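Local coordinates for endo-beta-1,4-glucanase (PDB 2JEN), which hydrolyses internal beta-1,4 linkages of glucan chains, and as a family 12 xyloglucanase probably acts on the xyloglucan of plant cell walls, at residues T131-Y136 with G241-G246; I158-T163 with A206-A211. The protein carries 1 engineered substitution. All blocks are in the same frame, centred on the assembly; numbering follows the deposited sequence.

How the interactions relate
Strand 131-141 joins the two contacts: interaction 1 pairs it along one side with 241-246, while strand 154-163, which carries half of interaction 2, runs antiparallel along its other side. Their centres are about 10 Å apart. Probable hydrogen bonds join Ala134 O to Leu160 N (2.8 Å) and Tyr136 N to Ile158 O (2.8 Å), and Asn133 ND2 packs against Trp159 CZ2 at 3.4 Å. Both contacts reach the glucose of chain C in the glycan pocket. Interaction 1 does so through the carboxylate of Glu243 and the ring of Phe245, interaction 2 through Trp159, just before the chain turns its corner at Leu160, where the surface contact with 206-211 begins.

Interaction 1. Residues T131-Y136 with G241-G246; sequences TYNAAY and GTEVFG. With GLC (alpha-D-glucopyranose), chain C; XYS (alpha-D-xylopyranose), chain B; GLC (alpha-D-glucopyranose), chain D.
The Phe245 ring carries sugar on one face and both protein and sugar at its edge: xylose C5 sits 3.6 Å above the plane, offset toward the rim, while Thr131 O and O2 of the chain C glucose lie in the plane at the edge. The two backbones form an antiparallel pairing in the curved, glycan-lined sheet of the family 12 jelly roll. It is interrupted by a classic beta bulge in which Phe245 and Gly246 both face Thr131, so Thr131 O accepts from two amides, Phe245 N at 3.0 Å and Gly246 N at 3.2 Å. Thr131 suits the edge of the pocket because its methyl CG2, anti to the backbone N, packs on Phe245 CD1 at 3.7 Å.

The other flat groups, the Asn133 amide and the Glu243 carboxylate, are nearly coplanar, 23° apart. Asparagine fits here because it offers both a donor and an acceptor: OD1 takes the backbone N-H of Glu243 at 2.9 Å, the donor standing above the carbonyl plane, and the amide nitrogen grips the acid. Glu243 has the reach for sugar, its OE1 accepting from glucose O3 of chain C at 2.6 Å and OE2 from O6 of the chain D glucose. Asn133 is thus a second-shell residue orienting a ligand-binding carboxylate: its ND2, with the acid oxygen in the amide plane, meets the anti lone pair of Glu243 OE1 at 2.9 Å.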
loop_
_atom_site.group_PDB
_atom_site.type_symbol
_atom_site.label_atom_id
_atom_site.label_comp_id
_atom_site.label_asym_id
_atom_site.label_seq_id
_atom_site.Cartn_x
_atom_site.Cartn_y
_atom_site.Cartn_z
ATOM N N THR A 131 -6.864 12.865 -18.981
ATOM C CA THR A 131 -6.309 13.187 -20.277
ATOM C C THR A 131 -5.277 12.130 -20.623
ATOM O O THR A 131 -4.284 11.969 -19.867
ATOM C CB THR A 131 -5.664 14.579 -20.254
ATOM O OG1 THR A 131 -6.685 15.544 -19.930
ATOM C CG2 THR A 131 -5.056 14.916 -21.635
ATOM N N TYR A 132 -5.481 11.440 -21.738
ATOM C CA TYR A 132 -4.661 10.284 -22.107
ATOM C C TYR A 132 -4.907 9.981 -23.562
ATOM O O TYR A 132 -5.841 10.494 -24.172
ATOM C CB TYR A 132 -4.992 9.072 -21.222
ATOM C CG TYR A 132 -6.434 8.645 -21.277
ATOM C CD1 TYR A 132 -6.891 7.782 -22.258
ATOM C CD2 TYR A 132 -7.370 9.156 -20.379
ATOM C CE1 TYR A 132 -8.225 7.429 -22.329
ATOM C CE2 TYR A 132 -8.690 8.806 -20.442
ATOM C CZ TYR A 132 -9.122 7.961 -21.412
ATOM O OH TYR A 132 -10.450 7.577 -21.485
ATOM N N ASN A 133 -4.111 9.072 -24.096
ATOM C CA ASN A 133 -4.364 8.462 -25.408
ATOM C C ASN A 133 -4.105 6.963 -25.351
ATOM O O ASN A 133 -3.712 6.426 -24.294
ATOM C CB ASN A 133 -3.510 9.160 -26.483
ATOM C CG ASN A 133 -2.040 9.007 -26.300
ATOM O OD1 ASN A 133 -1.578 7.956 -25.841
ATOM N ND2 ASN A 133 -1.272 10.029 -26.705
ATOM N N ALA A 134 -4.408 6.274 -26.452
ATOM C CA ALA A 134 -3.929 4.933 -26.691
ATOM C C ALA A 134 -3.256 4.997 -28.050
ATOM O O ALA A 134 -3.907 5.397 -29.041
ATOM C CB ALA A 134 -5.043 3.904 -26.677
ATOM N N ALA A 135 -1.978 4.684 -28.118
ATOM C CA ALA A 135 -1.185 4.970 -29.296
ATOM C C ALA A 135 -0.067 3.972 -29.521
ATOM O O ALA A 135 0.632 3.589 -28.562
ATOM C CB ALA A 135 -0.580 6.380 -29.222
ATOM N N TYR A 136 0.142 3.601 -30.788
ATOM C CA TYR A 136 1.372 2.990 -31.199
ATOM C C TYR A 136 2.476 4.024 -31.209
ATOM O O TYR A 136 2.233 5.186 -31.568
ATOM C CB TYR A 136 1.290 2.403 -32.593
ATOM C CG TYR A 136 0.528 1.107 -32.672
ATOM C CD1 TYR A 136 1.151 -0.104 -32.413
ATOM C CD2 TYR A 136 -0.845 1.078 -32.977
ATOM C CE1 TYR A 136 0.453 -1.284 -32.458
ATOM C CE2 TYR A 136 -1.552 -0.109 -33.014
ATOM C CZ TYR A 136 -0.895 -1.311 -32.771
ATOM O OH TYR A 136 -1.593 -2.514 -32.831
ATOM N N GLY A 241 0.811 1.709 -26.266
ATOM C CA GLY A 241 0.537 2.033 -24.880
ATOM C C GLY A 241 -0.328 3.233 -24.731
ATOM O O GLY A 241 -0.976 3.660 -25.704
ATOM N N THR A 242 -0.429 3.731 -23.502
ATOM C CA THR A 242 -1.241 4.900 -23.205
ATOM C C THR A 242 -0.343 5.998 -22.689
ATOM O O THR A 242 0.192 5.886 -21.599
ATOM C CB THR A 242 -2.342 4.589 -22.191
ATOM O OG1 THR A 242 -1.734 4.093 -20.992
ATOM C CG2 THR A 242 -3.347 3.547 -22.668
ATOM N N GLU A 243 -0.205 7.107 -23.411
ATOM C CA GLU A 243 0.431 8.285 -22.809
ATOM C C GLU A 243 -0.572 8.882 -21.870
ATOM O O GLU A 243 -1.728 9.118 -22.243
ATOM C CB GLU A 243 0.822 9.337 -23.840
ATOM C CG GLU A 243 1.899 8.897 -24.823
ATOM C CD GLU A 243 2.362 10.008 -25.732
ATOM O OE1 GLU A 243 1.560 10.518 -26.513
ATOM O OE2 GLU A 243 3.548 10.380 -25.658
ATOM N N VAL A 244 -0.170 9.099 -20.613
ATOM C CA VAL A 244 -1.052 9.667 -19.621
ATOM C C VAL A 244 -0.509 11.029 -19.213
ATOM O O VAL A 244 0.668 11.166 -18.857
ATOM C CB VAL A 244 -1.202 8.790 -18.372
ATOM C CG1 VAL A 244 -2.190 9.489 -17.395
ATOM C CG2 VAL A 244 -1.666 7.368 -18.753
ATOM N N PHE A 245 -1.367 12.053 -19.336
ATOM C CA PHE A 245 -1.089 13.402 -18.950
ATOM C C PHE A 245 -1.601 13.654 -17.533
ATOM O O PHE A 245 -0.951 14.303 -16.708
ATOM C CB PHE A 245 -1.721 14.360 -19.945
ATOM C CG PHE A 245 -1.240 14.187 -21.350
ATOM C CD1 PHE A 245 -1.797 13.205 -22.169
ATOM C CD2 PHE A 245 -0.230 14.974 -21.855
ATOM C CE1 PHE A 245 -1.341 13.026 -23.480
ATOM C CE2 PHE A 245 0.196 14.815 -23.196
ATOM C CZ PHE A 245 -0.367 13.844 -23.990
ATOM N N GLY A 246 -2.778 13.124 -17.240
ATOM C CA GLY A 246 -3.323 13.183 -15.889
ATOM C C GLY A 246 -4.540 12.316 -15.761
ATOM O O GLY A 246 -5.183 11.998 -16.772
HETATM C C1 GLC C . 2.749 15.915 -26.734
HETATM C C2 GLC C . 2.206 14.716 -27.474
HETATM C C3 GLC C . 2.927 13.447 -27.086
HETATM C C4 GLC C . 4.448 13.611 -27.111
HETATM C C5 GLC C . 4.825 14.911 -26.380
HETATM C C6 GLC C . 6.323 15.177 -26.500
HETATM O O2 GLC C . 0.840 14.562 -27.158
HETATM O O3 GLC C . 2.562 12.434 -27.988
HETATM O O4 GLC C . 5.069 12.461 -26.538
HETATM O O5 GLC C . 4.152 15.998 -26.973
HETATM O O6 GLC C . 6.693 16.181 -25.553
HETATM C C1 XYS B . -2.075 18.422 -25.375
HETATM C C2 XYS B . -3.149 19.447 -25.112
HETATM C C3 XYS B . -3.359 19.607 -23.623
HETATM C C4 XYS B . -3.647 18.246 -23.015
HETATM C C5 XYS B . -2.514 17.313 -23.395
HETATM O O2 XYS B . -2.795 20.700 -25.711
HETATM O O3 XYS B . -4.415 20.521 -23.354
HETATM O O4 XYS B . -3.650 18.379 -21.601
HETATM O O5 XYS B . -2.387 17.185 -24.810
HETATM C C1 GLC D . 6.319 10.507 -28.575
HETATM C C2 GLC D . 7.644 11.128 -28.142
HETATM C C3 GLC D . 8.533 10.036 -27.608
HETATM C C4 GLC D . 7.857 9.413 -26.392
HETATM C C5 GLC D . 6.521 8.861 -26.906
HETATM C C6 GLC D . 5.744 8.023 -25.883
HETATM O O1 GLC D . 5.441 11.434 -29.150
HETATM O O2 GLC D . 8.394 11.742 -29.166
HETATM O O3 GLC D . 9.802 10.659 -27.400
HETATM O O4 GLC D . 8.619 8.334 -25.896
HETATM O O5 GLC D . 5.741 9.939 -27.403
HETATM O O6 GLC D . 5.525 8.732 -24.682
#

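Interaction 2. Residues I158-T163 with A206-A211; sequences IWLNNT and ANTQSA. With GLC (alpha-D-glucopyranose), chain C.
Asn161 and Asn207 lay their side-chain amides one over the other, planes 18° apart, with the two ND2 atoms 3.6 Å from each other. Different partners hold each amide. Asn161 carries its CG anti to the backbone N (chi1 179°), beside the carbonyl carbon; its OD1 accepts from the hydroxyl of Thr163, which donates in the carbonyl plane on a lone pair at 2.7 Å. Asn207 turns its end toward 158-163, and its OD1 accepts the backbone N-H of Asn162 at 2.9 Å from above the amide plane, 43° out of it. A short polar side chain suits this loop position, since the amide oxygen stands in for a backbone carbonyl. One water donates to Thr163 OG1 and accepts, weakly, from Asn207 ND2.

Just before Asn161 the chain turns a corner at Leu160, where Leu160 and Asn161 both face Ala134 in a classic beta bulge. Leu160 O then accepts from Thr208 N at 2.9 Å, a nearly straight bond. The leucine's branched end suits the buried side: CD1 and CD2 both touch Ala211 CB at 4.0 Å, and CD2 also meets Thr208 CG2, the two side chains crossing obliquely.

The contact thus ties the end of strand 154-163, past its corner at Leu160, to the loop leading into strand 210-214 of the other sheet: amides and water bind the surface side, where solvent can compete, whereas methyl groups close the inner one.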
loop_
_atom_site.group_PDB
_atom_site.type_symbol
_atom_site.label_atom_id
_atom_site.label_comp_id
_atom_site.label_asym_id
_atom_site.label_seq_id
_atom_site.Cartn_x
_atom_site.Cartn_y
_atom_site.Cartn_z
ATOM N N ILE A 158 0.565 6.344 -33.814
ATOM C CA ILE A 158 -0.737 6.024 -34.383
ATOM C C ILE A 158 -1.705 5.940 -33.235
ATOM O O ILE A 158 -1.708 4.940 -32.492
ATOM C CB ILE A 158 -0.713 4.754 -35.251
ATOM C CG1 ILE A 158 0.391 4.800 -36.313
ATOM C CG2 ILE A 158 -2.111 4.525 -35.862
ATOM C CD1 ILE A 158 0.563 3.560 -37.120
ATOM N N TRP A 159 -2.513 6.966 -33.066
ATOM C CA TRP A 159 -3.416 7.081 -31.934
ATOM C C TRP A 159 -4.782 6.478 -32.263
ATOM O O TRP A 159 -5.491 6.951 -33.162
ATOM C CB TRP A 159 -3.644 8.527 -31.481
ATOM C CG TRP A 159 -2.446 9.327 -31.071
ATOM C CD1 TRP A 159 -1.145 9.203 -31.482
ATOM C CD2 TRP A 159 -2.492 10.466 -30.217
ATOM N NE1 TRP A 159 -0.372 10.181 -30.888
ATOM C CE2 TRP A 159 -1.186 10.972 -30.119
ATOM C CE3 TRP A 159 -3.509 11.100 -29.530
ATOM C CZ2 TRP A 159 -0.873 12.095 -29.351
ATOM C CZ3 TRP A 159 -3.189 12.222 -28.750
ATOM C CH2 TRP A 159 -1.876 12.702 -28.696
ATOM N N LEU A 160 -5.145 5.432 -31.533
ATOM C CA LEU A 160 -6.456 4.812 -31.625
ATOM C C LEU A 160 -7.447 5.442 -30.675
ATOM O O LEU A 160 -8.652 5.280 -30.849
ATOM C CB LEU A 160 -6.343 3.323 -31.370
ATOM C CG LEU A 160 -5.453 2.525 -32.303
ATOM C CD1 LEU A 160 -5.507 1.023 -31.988
ATOM C CD2 LEU A 160 -5.725 2.791 -33.799
ATOM N N ASN A 161 -6.943 6.153 -29.663
ATOM C CA ASN A 161 -7.784 6.874 -28.731
ATOM C C ASN A 161 -7.122 8.200 -28.454
ATOM O O ASN A 161 -5.919 8.248 -28.197
ATOM C CB ASN A 161 -7.932 6.084 -27.412
ATOM C CG ASN A 161 -8.796 6.797 -26.364
ATOM O OD1 ASN A 161 -8.436 7.878 -25.899
ATOM N ND2 ASN A 161 -9.926 6.187 -25.999
ATOM N N ASN A 162 -7.907 9.286 -28.497
ATOM C CA ASN A 162 -7.483 10.589 -28.000
ATOM C C ASN A 162 -8.537 11.036 -27.016
ATOM O O ASN A 162 -9.712 11.220 -27.410
ATOM C CB ASN A 162 -7.357 11.627 -29.146
ATOM C CG ASN A 162 -6.847 12.940 -28.685
ATOM O OD1 ASN A 162 -6.470 13.093 -27.516
ATOM N ND2 ASN A 162 -6.896 13.950 -29.569
ATOM N N THR A 163 -8.174 11.201 -25.741
ATOM C CA THR A 163 -9.091 11.689 -24.737
ATOM C C THR A 163 -8.534 12.957 -24.127
ATOM O O THR A 163 -7.683 12.944 -23.238
ATOM C CB THR A 163 -9.388 10.612 -23.682
ATOM O OG1 THR A 163 -9.996 9.484 -24.340
ATOM C CG2 THR A 163 -10.350 11.151 -22.610
ATOM N N ALA A 206 -12.025 9.258 -35.116
ATOM C CA ALA A 206 -12.870 8.858 -33.981
ATOM C C ALA A 206 -12.117 7.741 -33.276
ATOM O O ALA A 206 -11.339 7.038 -33.892
ATOM C CB ALA A 206 -14.232 8.364 -34.458
ATOM N N ASN A 207 -12.361 7.589 -31.973
ATOM C CA ASN A 207 -11.681 6.543 -31.224
ATOM C C ASN A 207 -12.146 5.171 -31.666
ATOM O O ASN A 207 -13.309 4.996 -32.066
ATOM C CB ASN A 207 -11.929 6.721 -29.749
ATOM C CG ASN A 207 -11.326 7.992 -29.194
ATOM O OD1 ASN A 207 -10.426 8.608 -29.788
ATOM N ND2 ASN A 207 -11.835 8.407 -28.016
ATOM N N THR A 208 -11.252 4.190 -31.573
ATOM C CA THR A 208 -11.606 2.797 -31.791
ATOM C C THR A 208 -10.923 1.903 -30.790
ATOM O O THR A 208 -9.783 2.198 -30.394
ATOM C CB THR A 208 -11.253 2.340 -33.234
ATOM O OG1 THR A 208 -11.839 1.056 -33.499
ATOM C CG2 THR A 208 -9.750 2.294 -33.546
ATOM N N GLN A 209 -11.558 0.788 -30.475
ATOM C CA GLN A 209 -11.010 -0.211 -29.556
ATOM C C GLN A 209 -10.283 -1.346 -30.208
ATOM O O GLN A 209 -9.779 -2.229 -29.524
ATOM C CB GLN A 209 -12.127 -0.749 -28.642
ATOM C CG GLN A 209 -12.646 0.266 -27.653
ATOM C CD GLN A 209 -13.598 -0.281 -26.609
ATOM O OE1 GLN A 209 -13.594 0.168 -25.459
ATOM N NE2 GLN A 209 -14.476 -1.169 -27.023
ATOM N N SER A 210 -10.224 -1.394 -31.543
ATOM C CA SER A 210 -9.489 -2.441 -32.191
ATOM C C SER A 210 -8.986 -1.965 -33.547
ATOM O O SER A 210 -9.636 -1.116 -34.193
ATOM C CB SER A 210 -10.319 -3.703 -32.325
ATOM O OG SER A 210 -11.326 -3.469 -33.258
ATOM N N ALA A 211 -7.849 -2.484 -33.964
ATOM C CA ALA A 211 -7.317 -2.177 -35.284
ATOM C C ALA A 211 -6.384 -3.257 -35.736
ATOM O O ALA A 211 -5.728 -3.926 -34.963
ATOM C CB ALA A 211 -6.601 -0.846 -35.297
HETATM C C1 GLC C . 2.749 15.915 -26.734
HETATM C C2 GLC C . 2.206 14.716 -27.474
HETATM C C3 GLC C . 2.927 13.447 -27.086
HETATM C C4 GLC C . 4.448 13.611 -27.111
HETATM C C5 GLC C . 4.825 14.911 -26.380
HETATM C C6 GLC C . 6.323 15.177 -26.500
HETATM O O2 GLC C . 0.840 14.562 -27.158
HETATM O O3 GLC C . 2.562 12.434 -27.988
HETATM O O4 GLC C . 5.069 12.461 -26.538
HETATM O O5 GLC C . 4.152 15.998 -26.973
HETATM O O6 GLC C . 6.693 16.181 -25.553
HETATM O O HOH W 1 -12.408 10.016 -25.469
#